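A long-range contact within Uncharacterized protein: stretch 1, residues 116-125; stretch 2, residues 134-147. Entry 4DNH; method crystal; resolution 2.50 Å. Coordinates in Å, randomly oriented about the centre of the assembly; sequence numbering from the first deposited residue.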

# COMPACT_ATOMS: atom_id res chain seq x y z
N ALA A 116 -11.45 1.89 2.64
CA ALA A 116 -11.58 0.71 3.47
C ALA A 116 -10.42 0.73 4.44
O ALA A 116 -9.32 1.18 4.09
CB ALA A 116 -11.57 -0.56 2.61
N CYS A 117 -10.66 0.21 5.63
CA CYS A 117 -9.80 0.47 6.76
C CYS A 117 -9.20 -0.78 7.32
O CYS A 117 -9.92 -1.73 7.64
CB CYS A 117 -10.61 1.17 7.84
SG CYS A 117 -11.47 2.62 7.20
N GLY A 118 -7.87 -0.78 7.47
CA GLY A 118 -7.17 -1.92 8.01
C GLY A 118 -7.50 -2.21 9.47
O GLY A 118 -7.27 -1.37 10.35
N ALA A 119 -8.01 -3.42 9.70
CA ALA A 119 -8.34 -3.91 11.05
C ALA A 119 -7.51 -5.14 11.37
O ALA A 119 -7.44 -6.10 10.58
CB ALA A 119 -9.82 -4.24 11.14
N GLY A 120 -6.87 -5.12 12.53
CA GLY A 120 -5.97 -6.20 12.87
C GLY A 120 -5.85 -6.47 14.35
O GLY A 120 -6.80 -6.34 15.11
N THR A 121 -4.63 -6.81 14.73
CA THR A 121 -4.30 -7.31 16.05
C THR A 121 -3.13 -6.51 16.64
O THR A 121 -2.74 -6.72 17.79
CB THR A 121 -4.00 -8.82 15.93
OG1 THR A 121 -5.12 -9.57 16.42
CG2 THR A 121 -2.72 -9.21 16.66
N ASP A 122 -2.60 -5.58 15.85
CA ASP A 122 -1.35 -4.85 16.17
C ASP A 122 -1.21 -4.22 17.57
O ASP A 122 -0.12 -3.80 17.94
CB ASP A 122 -0.98 -3.85 15.06
CG ASP A 122 -2.17 -3.00 14.60
OD1 ASP A 122 -3.28 -3.53 14.42
OD2 ASP A 122 -1.97 -1.79 14.40
N HIS A 123 -2.29 -4.15 18.35
CA HIS A 123 -2.17 -3.68 19.74
C HIS A 123 -1.81 -4.79 20.71
O HIS A 123 -1.73 -4.57 21.91
CB HIS A 123 -3.43 -2.94 20.18
CG HIS A 123 -4.64 -3.82 20.27
ND1 HIS A 123 -5.35 -4.17 19.19
CD2 HIS A 123 -5.25 -4.43 21.36
CE1 HIS A 123 -6.37 -4.96 19.56
NE2 HIS A 123 -6.31 -5.12 20.89
N LEU A 124 -1.60 -5.99 20.18
CA LEU A 124 -1.34 -7.17 21.00
C LEU A 124 0.02 -7.79 20.68
O LEU A 124 0.26 -8.23 19.55
CB LEU A 124 -2.44 -8.21 20.80
CG LEU A 124 -2.35 -9.54 21.54
CD1 LEU A 124 -2.32 -9.32 23.05
CD2 LEU A 124 -3.51 -10.44 21.14
N ALA A 125 0.90 -7.81 21.68
CA ALA A 125 2.26 -8.33 21.55
C ALA A 125 2.22 -9.84 21.40
O ALA A 125 1.57 -10.52 22.19
CB ALA A 125 3.08 -7.93 22.78
N ASP A 134 -7.72 -14.37 23.29
CA ASP A 134 -7.05 -13.08 23.32
C ASP A 134 -7.01 -12.47 21.92
O ASP A 134 -7.17 -11.24 21.77
CB ASP A 134 -5.62 -13.20 23.85
CG ASP A 134 -5.56 -13.66 25.29
OD1 ASP A 134 -6.59 -13.57 26.00
OD2 ASP A 134 -4.47 -14.10 25.71
N ILE A 135 -6.80 -13.32 20.91
CA ILE A 135 -6.63 -12.89 19.52
C ILE A 135 -7.98 -12.47 18.94
O ILE A 135 -8.08 -11.43 18.29
CB ILE A 135 -5.95 -13.98 18.65
CG1 ILE A 135 -4.46 -14.11 19.01
CG2 ILE A 135 -6.11 -13.68 17.16
CD1 ILE A 135 -3.87 -15.49 18.75
N LEU A 136 -9.02 -13.27 19.21
CA LEU A 136 -10.36 -12.91 18.76
C LEU A 136 -10.81 -11.59 19.36
O LEU A 136 -11.41 -10.75 18.66
CB LEU A 136 -11.37 -14.00 19.09
CG LEU A 136 -11.20 -15.26 18.24
CD1 LEU A 136 -12.01 -16.42 18.83
CD2 LEU A 136 -11.56 -14.99 16.78
N ALA A 137 -10.51 -11.40 20.64
CA ALA A 137 -10.83 -10.16 21.34
C ALA A 137 -10.12 -8.97 20.66
O ALA A 137 -10.71 -7.91 20.46
CB ALA A 137 -10.47 -10.26 22.81
N ALA A 138 -8.86 -9.18 20.29
CA ALA A 138 -8.08 -8.16 19.60
C ALA A 138 -8.73 -7.75 18.26
O ALA A 138 -8.96 -6.56 18.03
CB ALA A 138 -6.66 -8.64 19.41
N TYR A 139 -9.04 -8.73 17.41
CA TYR A 139 -9.74 -8.48 16.15
C TYR A 139 -11.07 -7.75 16.34
O TYR A 139 -11.32 -6.72 15.71
CB TYR A 139 -10.02 -9.78 15.40
CG TYR A 139 -8.94 -10.20 14.45
CD1 TYR A 139 -8.58 -9.41 13.35
CD2 TYR A 139 -8.27 -11.40 14.63
CE1 TYR A 139 -7.57 -9.80 12.48
CE2 TYR A 139 -7.26 -11.80 13.77
CZ TYR A 139 -6.92 -11.01 12.70
OH TYR A 139 -5.91 -11.44 11.86
N GLU A 140 -11.93 -8.28 17.20
CA GLU A 140 -13.24 -7.66 17.36
C GLU A 140 -13.15 -6.25 17.94
O GLU A 140 -13.96 -5.38 17.58
CB GLU A 140 -14.23 -8.57 18.13
CG GLU A 140 -13.95 -8.82 19.60
CD GLU A 140 -14.92 -9.84 20.20
OE1 GLU A 140 -15.86 -9.42 20.91
OE2 GLU A 140 -14.75 -11.06 19.93
N SER A 141 -12.15 -6.01 18.79
CA SER A 141 -11.94 -4.70 19.37
C SER A 141 -11.73 -3.66 18.26
O SER A 141 -12.41 -2.63 18.22
CB SER A 141 -10.76 -4.73 20.34
OG SER A 141 -10.57 -3.49 20.98
N GLN A 142 -10.80 -3.95 17.36
CA GLN A 142 -10.49 -3.04 16.25
C GLN A 142 -11.61 -2.98 15.23
O GLN A 142 -11.95 -1.89 14.75
CB GLN A 142 -9.18 -3.43 15.55
CG GLN A 142 -7.96 -3.52 16.43
CD GLN A 142 -6.67 -3.34 15.65
OE1 GLN A 142 -6.68 -3.18 14.42
NE2 GLN A 142 -5.54 -3.36 16.35
N ILE A 143 -12.17 -4.14 14.88
CA ILE A 143 -13.31 -4.22 13.96
C ILE A 143 -14.49 -3.37 14.44
O ILE A 143 -15.08 -2.62 13.66
CB ILE A 143 -13.75 -5.69 13.70
CG1 ILE A 143 -12.77 -6.35 12.73
CG2 ILE A 143 -15.18 -5.78 13.16
CD1 ILE A 143 -12.76 -7.86 12.80
N GLU A 144 -14.82 -3.48 15.73
CA GLU A 144 -15.93 -2.72 16.29
C GLU A 144 -15.63 -1.23 16.28
O GLU A 144 -16.49 -0.42 15.93
CB GLU A 144 -16.31 -3.22 17.69
CG GLU A 144 -17.14 -4.50 17.67
CD GLU A 144 -17.24 -5.18 19.04
OE1 GLU A 144 -16.51 -4.78 19.98
OE2 GLU A 144 -18.06 -6.12 19.16
N ALA A 145 -14.40 -0.88 16.65
CA ALA A 145 -13.95 0.51 16.59
C ALA A 145 -14.16 1.10 15.19
O ALA A 145 -14.72 2.19 15.06
CB ALA A 145 -12.50 0.62 17.01
N ILE A 146 -13.74 0.36 14.16
CA ILE A 146 -13.86 0.84 12.77
C ILE A 146 -15.32 0.95 12.31
O ILE A 146 -15.75 2.00 11.81
CB ILE A 146 -13.01 -0.01 11.79
CG1 ILE A 146 -11.53 0.26 12.03
CG2 ILE A 146 -13.34 0.36 10.36
CD1 ILE A 146 -10.63 -0.92 11.76
N GLU A 147 -16.07 -0.13 12.48
CA GLU A 147 -17.49 -0.15 12.14
C GLU A 147 -18.26 0.97 12.82
O GLU A 147 -19.18 1.53 12.22
CB GLU A 147 -18.09 -1.51 12.45
CG GLU A 147 -17.67 -2.57 11.45
CD GLU A 147 -18.19 -3.96 11.76
OE1 GLU A 147 -18.60 -4.22 12.92
OE2 GLU A 147 -18.18 -4.81 10.84

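Strand 116-119 runs nearly antiparallel to helix 134-147, at 157° between their directions. The loop after the strand continues along the helix, so contacts move back from Ile-146 to Asp-134.

Gln-142 is the centre of the contact and has the largest area covered. Its CA-to-CB bond points toward the strand and loop. With chi1 m and chi2 t, the side chain is extended and carries its amide to the loop backbone. Chi3 near 0° sets the amide plane so that both ends are used. Gln-142 OE1 accepts from Gly-120 N at 2.7 Å. Gln-142 NE2 donates to Asp-122 OD1 at 3.0 Å and to His-123 ND1 at 3.0 Å. All three hydrogen bonds are close to straight.

Asp-122 and His-123 both have chi1 p. The CA-to-CB bond of Asp-122 points sideways, but its carboxylate comes nearer the helix. The ring of His-123 meets Gln-142 NE2 at its edge, near the ring plane, as suits a bond to the ND1 lone pair. His-123 CE1 lies 3.4 Å from Ala-138 O, also near that plane.

Ile-146 is m at chi1, with chi2 at 148°, off a well. Ile-146 CG2 lies 3.8 Å from Cys-117 CB, and Ile-146 CD1 lies 3.5 Å from Ala-119 CB. Ile-143 CG1 also touches Ala-119 CB, at 4.0 Å.

Near Gly-120 the backbones come close, with Gly-120 CA 5.5 Å from Tyr-139 CA. Thr-121 has chi1 at -104°, between wells. Thr-121 OG1 sits 3.5 Å from Ala-138 CB and over one face of the Tyr-139 ring.

A type I turn from Thr-121 to Leu-124 closes with Leu-124 N to Thr-121 O at 2.7 Å. Leu-124, t then p, places Leu-124 CD2 4.0 Å from Ala-138 CB and 4.3 Å from Ile-135 CG1.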